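Local coordinates for protein type 3 secretion system chaperone YscE (Yersinia pestis, PDB 2P58) that acts with YscG as a cytoplasmic chaperone of type III secretion, keeping the needle protein YscF from polymerizing too early and supporting its stable expression and secretion, at residues A37-Y40 with Q41-Q44; Q44-S47 with K48-S52. One frame throughout, in Å; residues are numbered along the deposited sequence.

Contact 1: residues A37-Y40 with Q41-Q44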
ATOM      1  N   ALA A  37       8.873 -28.312  -8.099  1.00 16.18           N
ATOM      2  CA  ALA A  37       9.563 -27.049  -7.896  1.00 15.36           C
ATOM      3  C   ALA A  37       8.640 -25.834  -7.957  1.00 17.22           C
ATOM      4  O   ALA A  37       8.801 -24.893  -7.183  1.00 15.78           O
ATOM      5  CB  ALA A  37      10.691 -26.912  -8.879  1.00 16.91           C
ATOM      6  N   LYS A  38       7.644 -25.861  -8.834  1.00 17.64           N
ATOM      7  CA  LYS A  38       6.742 -24.711  -8.911  1.00 18.34           C
ATOM      8  C   LYS A  38       5.944 -24.562  -7.609  1.00 17.59           C
ATOM      9  O   LYS A  38       5.617 -23.442  -7.197  1.00 15.72           O
ATOM     10  CB  LYS A  38       5.764 -24.860 -10.088  1.00 18.30           C
ATOM     11  CG  LYS A  38       6.470 -24.824 -11.408  1.00 21.75           C
ATOM     12  CD  LYS A  38       5.454 -24.742 -12.539  1.00 24.14           C
ATOM     13  CE  LYS A  38       6.169 -24.779 -13.866  1.00 25.85           C
ATOM     14  NZ  LYS A  38       5.203 -24.529 -14.987  1.00 28.26           N
ATOM     15  N   GLN A  39       5.583 -25.686  -6.995  1.00 15.12           N
ATOM     16  CA  GLN A  39       4.834 -25.619  -5.744  1.00 15.03           C
ATOM     17  C   GLN A  39       5.728 -24.968  -4.673  1.00 14.09           C
ATOM     18  O   GLN A  39       5.247 -24.157  -3.848  1.00 14.44           O
ATOM     19  CB  GLN A  39       4.403 -27.025  -5.304  1.00 14.02           C
ATOM     20  CG  GLN A  39       3.616 -27.069  -3.973  1.00 17.21           C
ATOM     21  CD  GLN A  39       2.344 -26.267  -4.016  1.00 17.52           C
ATOM     22  OE1 GLN A  39       2.289 -25.081  -3.596  1.00 21.85           O
ATOM     23  NE2 GLN A  39       1.316 -26.884  -4.499  1.00 17.14           N
ATOM     24  N   TYR A  40       7.019 -25.303  -4.675  1.00 14.25           N
ATOM     25  CA  TYR A  40       7.888 -24.703  -3.674  1.00 16.29           C
ATOM     26  C   TYR A  40       8.174 -23.238  -3.950  1.00 18.71           C
ATOM     27  O   TYR A  40       8.484 -22.499  -3.031  1.00 18.91           O
ATOM     28  CB  TYR A  40       9.197 -25.487  -3.494  1.00 17.69           C
ATOM     29  CG  TYR A  40       8.951 -26.693  -2.617  1.00 16.29           C
ATOM     30  CD1 TYR A  40       8.426 -27.869  -3.141  1.00 17.46           C
ATOM     31  CD2 TYR A  40       9.102 -26.603  -1.228  1.00 15.26           C
ATOM     32  CE1 TYR A  40       8.037 -28.918  -2.309  1.00 17.25           C
ATOM     33  CE2 TYR A  40       8.713 -27.659  -0.390  1.00 14.98           C
ATOM     34  CZ  TYR A  40       8.187 -28.795  -0.928  1.00 16.62           C
ATOM     35  OH  TYR A  40       7.771 -29.823  -0.104  1.00 16.57           O
ATOM     36  N   GLN A  41       8.046 -22.802  -5.199  1.00 19.77           N
ATOM     37  CA  GLN A  41       8.271 -21.387  -5.485  1.00 20.23           C
ATOM     38  C   GLN A  41       7.099 -20.640  -4.873  1.00 18.50           C
ATOM     39  O   GLN A  41       7.301 -19.591  -4.250  1.00 20.18           O
ATOM     40  CB  GLN A  41       8.405 -21.139  -6.996  1.00 21.79           C
ATOM     41  CG  GLN A  41       9.728 -21.743  -7.495  1.00 28.49           C
ATOM     42  CD  GLN A  41       9.789 -21.988  -8.979  1.00 33.17           C
ATOM     43  OE1 GLN A  41      10.626 -22.777  -9.458  1.00 34.58           O
ATOM     44  NE2 GLN A  41       8.922 -21.315  -9.728  1.00 34.12           N
ATOM     45  N   VAL A  42       5.896 -21.197  -4.993  1.00 16.45           N
ATOM     46  CA  VAL A  42       4.695 -20.591  -4.425  1.00 17.06           C
ATOM     47  C   VAL A  42       4.814 -20.564  -2.900  1.00 19.01           C
ATOM     48  O   VAL A  42       4.651 -19.521  -2.259  1.00 16.54           O
ATOM     49  CB  VAL A  42       3.402 -21.386  -4.823  1.00 19.00           C
ATOM     50  CG1 VAL A  42       2.169 -20.849  -4.073  1.00 19.64           C
ATOM     51  CG2 VAL A  42       3.177 -21.284  -6.325  1.00 16.99           C
ATOM     52  N   TRP A  43       5.110 -21.716  -2.306  1.00 16.63           N
ATOM     53  CA  TRP A  43       5.215 -21.764  -0.844  1.00 18.08           C
ATOM     54  C   TRP A  43       6.332 -20.890  -0.267  1.00 17.55           C
ATOM     55  O   TRP A  43       6.154 -20.307   0.811  1.00 20.14           O
ATOM     56  CB  TRP A  43       5.405 -23.212  -0.379  1.00 15.48           C
ATOM     57  CG  TRP A  43       4.181 -24.082  -0.506  1.00 17.10           C
ATOM     58  CD1 TRP A  43       2.862 -23.698  -0.390  1.00 16.07           C
ATOM     59  CD2 TRP A  43       4.173 -25.509  -0.598  1.00 15.99           C
ATOM     60  NE1 TRP A  43       2.045 -24.802  -0.394  1.00 16.29           N
ATOM     61  CE2 TRP A  43       2.820 -25.927  -0.513  1.00 17.55           C
ATOM     62  CE3 TRP A  43       5.180 -26.478  -0.741  1.00 15.29           C
ATOM     63  CZ2 TRP A  43       2.443 -27.278  -0.561  1.00 17.74           C
ATOM     64  CZ3 TRP A  43       4.805 -27.821  -0.792  1.00 16.00           C
ATOM     65  CH2 TRP A  43       3.440 -28.202  -0.699  1.00 14.17           C
ATOM     66  N   GLN A  44       7.482 -20.814  -0.938  1.00 16.91           N
ATOM     67  CA  GLN A  44       8.596 -19.983  -0.467  1.00 18.82           C
ATOM     68  C   GLN A  44       8.161 -18.513  -0.470  1.00 18.36           C
ATOM     69  O   GLN A  44       8.470 -17.774   0.463  1.00 17.34           O
ATOM     70  CB  GLN A  44       9.836 -20.127  -1.352  1.00 21.00           C
ATOM     71  CG  GLN A  44      11.044 -19.191  -0.992  1.00 27.02           C
ATOM     72  CD  GLN A  44      10.998 -17.763  -1.619  1.00 34.20           C
ATOM     73  OE1 GLN A  44      10.661 -17.578  -2.796  1.00 36.83           O
ATOM     74  NE2 GLN A  44      11.382 -16.757  -0.825  1.00 36.95           N
TER
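Trp43 is flanked by Gln39 and Tyr40 in a local, surface contact within the first two turns of helix 37-60, the second arm of a helical hairpin. One face of the indole carries the Gln39 side chain: CG of Gln39 sits 3.3 Å from the centroid of the six-membered ring, almost on the ring normal, a CH-pi contact. The bend at chi2 of Gln39 (60°) then lays its amide along the same face, 24° from parallel, with OE1 of Gln39 3.2 Å from CE2 of Trp43. That oxygen lies over the indole, offset toward the rim, and its angle to the NE1 group is too poor for a hydrogen bond.

Tyr40 meets the indole edge. The two rings form a T-shaped pair with planes at 88°, and CZ3 of Trp43 comes within 3.5 Å of CZ of Tyr40. The i to i+4 backbone bonds join the same helical turns, with Trp43 N to Gln39 O at 2.9 Å. The Tyr40 hydroxyl hydrogen-bonds to the carbonyl of Met31, tying the ring to the connection between the helices, while Trp43 packs on Leu27 and Asp30 of helix 10-30.

Contact 2: residues Q44-S47 with K48-S52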
ATOM      1  N   GLN A  44       7.482 -20.814  -0.938  1.00 16.91           N
ATOM      2  CA  GLN A  44       8.596 -19.983  -0.467  1.00 18.82           C
ATOM      3  C   GLN A  44       8.161 -18.513  -0.470  1.00 18.36           C
ATOM      4  O   GLN A  44       8.470 -17.774   0.463  1.00 17.34           O
ATOM      5  CB  GLN A  44       9.836 -20.127  -1.352  1.00 21.00           C
ATOM      6  CG  GLN A  44      11.044 -19.191  -0.992  1.00 27.02           C
ATOM      7  CD  GLN A  44      10.998 -17.763  -1.619  1.00 34.20           C
ATOM      8  OE1 GLN A  44      10.661 -17.578  -2.796  1.00 36.83           O
ATOM      9  NE2 GLN A  44      11.382 -16.757  -0.825  1.00 36.95           N
ATOM     10  N   ARG A  45       7.429 -18.109  -1.501  1.00 16.10           N
ATOM     11  CA  ARG A  45       6.973 -16.718  -1.579  1.00 16.41           C
ATOM     12  C   ARG A  45       6.038 -16.400  -0.442  1.00 12.97           C
ATOM     13  O   ARG A  45       6.103 -15.313   0.151  1.00 12.15           O
ATOM     14  CB  ARG A  45       6.195 -16.465  -2.873  1.00 19.03           C
ATOM     15  CG  ARG A  45       6.742 -15.331  -3.689  1.00 28.81           C
ATOM     16  CD  ARG A  45       8.042 -15.782  -4.309  1.00 31.46           C
ATOM     17  NE  ARG A  45       8.115 -15.383  -5.716  1.00 37.35           N
ATOM     18  CZ  ARG A  45       8.813 -16.020  -6.652  1.00 39.40           C
ATOM     19  NH1 ARG A  45       9.519 -17.114  -6.364  1.00 39.98           N
ATOM     20  NH2 ARG A  45       8.803 -15.560  -7.892  1.00 42.13           N
ATOM     21  N   GLU A  46       5.124 -17.325  -0.177  1.00 13.25           N
ATOM     22  CA  GLU A  46       4.161 -17.108   0.892  1.00 13.95           C
ATOM     23  C   GLU A  46       4.866 -17.094   2.225  1.00 13.51           C
ATOM     24  O   GLU A  46       4.582 -16.255   3.074  1.00 13.60           O
ATOM     25  CB  GLU A  46       3.044 -18.179   0.913  1.00 16.55           C
ATOM     26  CG  GLU A  46       1.888 -17.662   1.762  1.00 22.39           C
ATOM     27  CD  GLU A  46       0.773 -18.646   2.004  1.00 27.62           C
ATOM     28  OE1 GLU A  46       0.735 -19.694   1.342  1.00 25.64           O
ATOM     29  OE2 GLU A  46      -0.073 -18.338   2.879  1.00 32.95           O
ATOM     30  N   SER A  47       5.777 -18.038   2.421  1.00 13.68           N
ATOM     31  CA  SER A  47       6.505 -18.111   3.676  1.00 15.16           C
ATOM     32  C   SER A  47       7.267 -16.803   3.958  1.00 15.68           C
ATOM     33  O   SER A  47       7.226 -16.281   5.074  1.00 15.73           O
ATOM     34  CB  SER A  47       7.484 -19.302   3.649  1.00 16.39           C
ATOM     35  OG  SER A  47       8.140 -19.375   4.911  1.00 25.45           O
ATOM     36  N   LYS A  48       7.985 -16.290   2.962  1.00 14.91           N
ATOM     37  CA  LYS A  48       8.726 -15.056   3.146  1.00 16.84           C
ATOM     38  C   LYS A  48       7.790 -13.871   3.431  1.00 16.78           C
ATOM     39  O   LYS A  48       8.118 -12.975   4.232  1.00 13.82           O
ATOM     40  CB  LYS A  48       9.585 -14.760   1.922  1.00 19.81           C
ATOM     41  CG  LYS A  48      10.673 -13.734   2.236  1.00 26.15           C
ATOM     42  CD  LYS A  48      11.583 -14.283   3.357  1.00 30.67           C
ATOM     43  CE  LYS A  48      12.565 -13.234   3.866  1.00 35.05           C
ATOM     44  NZ  LYS A  48      13.333 -12.659   2.738  1.00 35.86           N
ATOM     45  N   ALA A  49       6.630 -13.856   2.785  1.00 14.07           N
ATOM     46  CA  ALA A  49       5.669 -12.772   3.011  1.00 14.07           C
ATOM     47  C   ALA A  49       5.167 -12.809   4.465  1.00 12.50           C
ATOM     48  O   ALA A  49       5.044 -11.780   5.150  1.00 12.17           O
ATOM     49  CB  ALA A  49       4.510 -12.909   2.055  1.00 11.86           C
ATOM     50  N   LEU A  50       4.894 -14.012   4.948  1.00 11.66           N
ATOM     51  CA  LEU A  50       4.401 -14.133   6.320  1.00 13.26           C
ATOM     52  C   LEU A  50       5.473 -13.738   7.317  1.00 13.45           C
ATOM     53  O   LEU A  50       5.179 -13.025   8.277  1.00 12.42           O
ATOM     54  CB  LEU A  50       3.942 -15.573   6.590  1.00 14.74           C
ATOM     55  CG  LEU A  50       2.620 -15.946   5.916  1.00 15.52           C
ATOM     56  CD1 LEU A  50       2.440 -17.458   5.953  1.00 14.75           C
ATOM     57  CD2 LEU A  50       1.453 -15.230   6.613  1.00 15.27           C
ATOM     58  N   GLU A  51       6.710 -14.208   7.108  1.00 14.77           N
ATOM     59  CA  GLU A  51       7.801 -13.885   8.014  1.00 15.72           C
ATOM     60  C   GLU A  51       7.982 -12.375   8.037  1.00 13.76           C
ATOM     61  O   GLU A  51       8.211 -11.779   9.081  1.00 13.07           O
ATOM     62  CB  GLU A  51       9.108 -14.564   7.551  1.00 17.89           C
ATOM     63  CG  GLU A  51       9.070 -16.089   7.743  1.00 25.65           C
ATOM     64  CD  GLU A  51      10.185 -16.818   6.986  1.00 34.33           C
ATOM     65  OE1 GLU A  51      11.017 -16.139   6.330  1.00 35.44           O
ATOM     66  OE2 GLU A  51      10.215 -18.078   7.043  1.00 38.68           O
ATOM     67  N   SER A  52       7.887 -11.770   6.860  1.00 13.46           N
ATOM     68  CA  SER A  52       8.057 -10.316   6.735  1.00 13.40           C
ATOM     69  C   SER A  52       6.980  -9.542   7.470  1.00 10.88           C
ATOM     70  O   SER A  52       7.238  -8.502   8.064  1.00 14.07           O
ATOM     71  CB  SER A  52       8.040  -9.941   5.249  1.00 12.77           C
ATOM     72  OG  SER A  52       9.212 -10.450   4.612  1.00 16.62           O
TER
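Gln44 and Lys48 run alongside each other one turn apart, NE2 of Gln44 lying 3.8 Å from CB of Lys48, while Lys48 N bonds to Gln44 O. At the next position Arg45 joins through its carbonyl, which accepts from Ala49 N, and the methyl of Ala49 rests 3.5 Å from that same Arg45 O. Glu46 follows, its side chain extended and pointing the same way as Leu50. The touch between them is loose, OE2 of Glu46 to CD1 of Leu50 at 4.1 Å; closer is the branch carbon, with CG of Leu50 3.5 Å from Glu46 O, the carbonyl that receives Leu50 N.

Ser47 closes the segment and is held twice by Glu51. Ser47 O takes Glu51 N at 2.9 Å, and the hydroxyl donates a weak bond of 3.2 Å from OG of Ser47 to OE2 of Glu51. Glu51 sets CG beside its own backbone N (chi1 -70°), 3.2 Å from Ser47 O, and the chain runs on extended toward the serine. Further on, the Ser52 hydroxyl folds back to Lys48 O, a familiar serine bond in helices; Ser52 N reaches that oxygen from the opposite face of its plane.

Another protein's chain packs on Glu46, Lys48, Ala49 and Ser52. Ser47 is buried against Leu24 and Leu27 of helix 10-30, and the weak bond to Glu51 gives its hydroxyl a polar partner there. Ser52 is also buried, its hydroxyl satisfied within its own helix.

Contacts 1 and 2 are successive stretches of helix 37-60, with centres about 11 Å apart, and they share Gln44, whose N bonds to Tyr40 O while its carbonyl serves contact 2. Contact 1 lies near the start of the helix, its centre about 15 Å from the centre of the chain, whereas contact 2 is more central, at about 6 Å. Leu27 of helix 10-30 links them across the hairpin, touching Trp43 of one and Glu46 and Ser47 of the other. The chain of another protein in the assembly comes within reach of six residues of contact 2 but of just one, Val42, in contact 1.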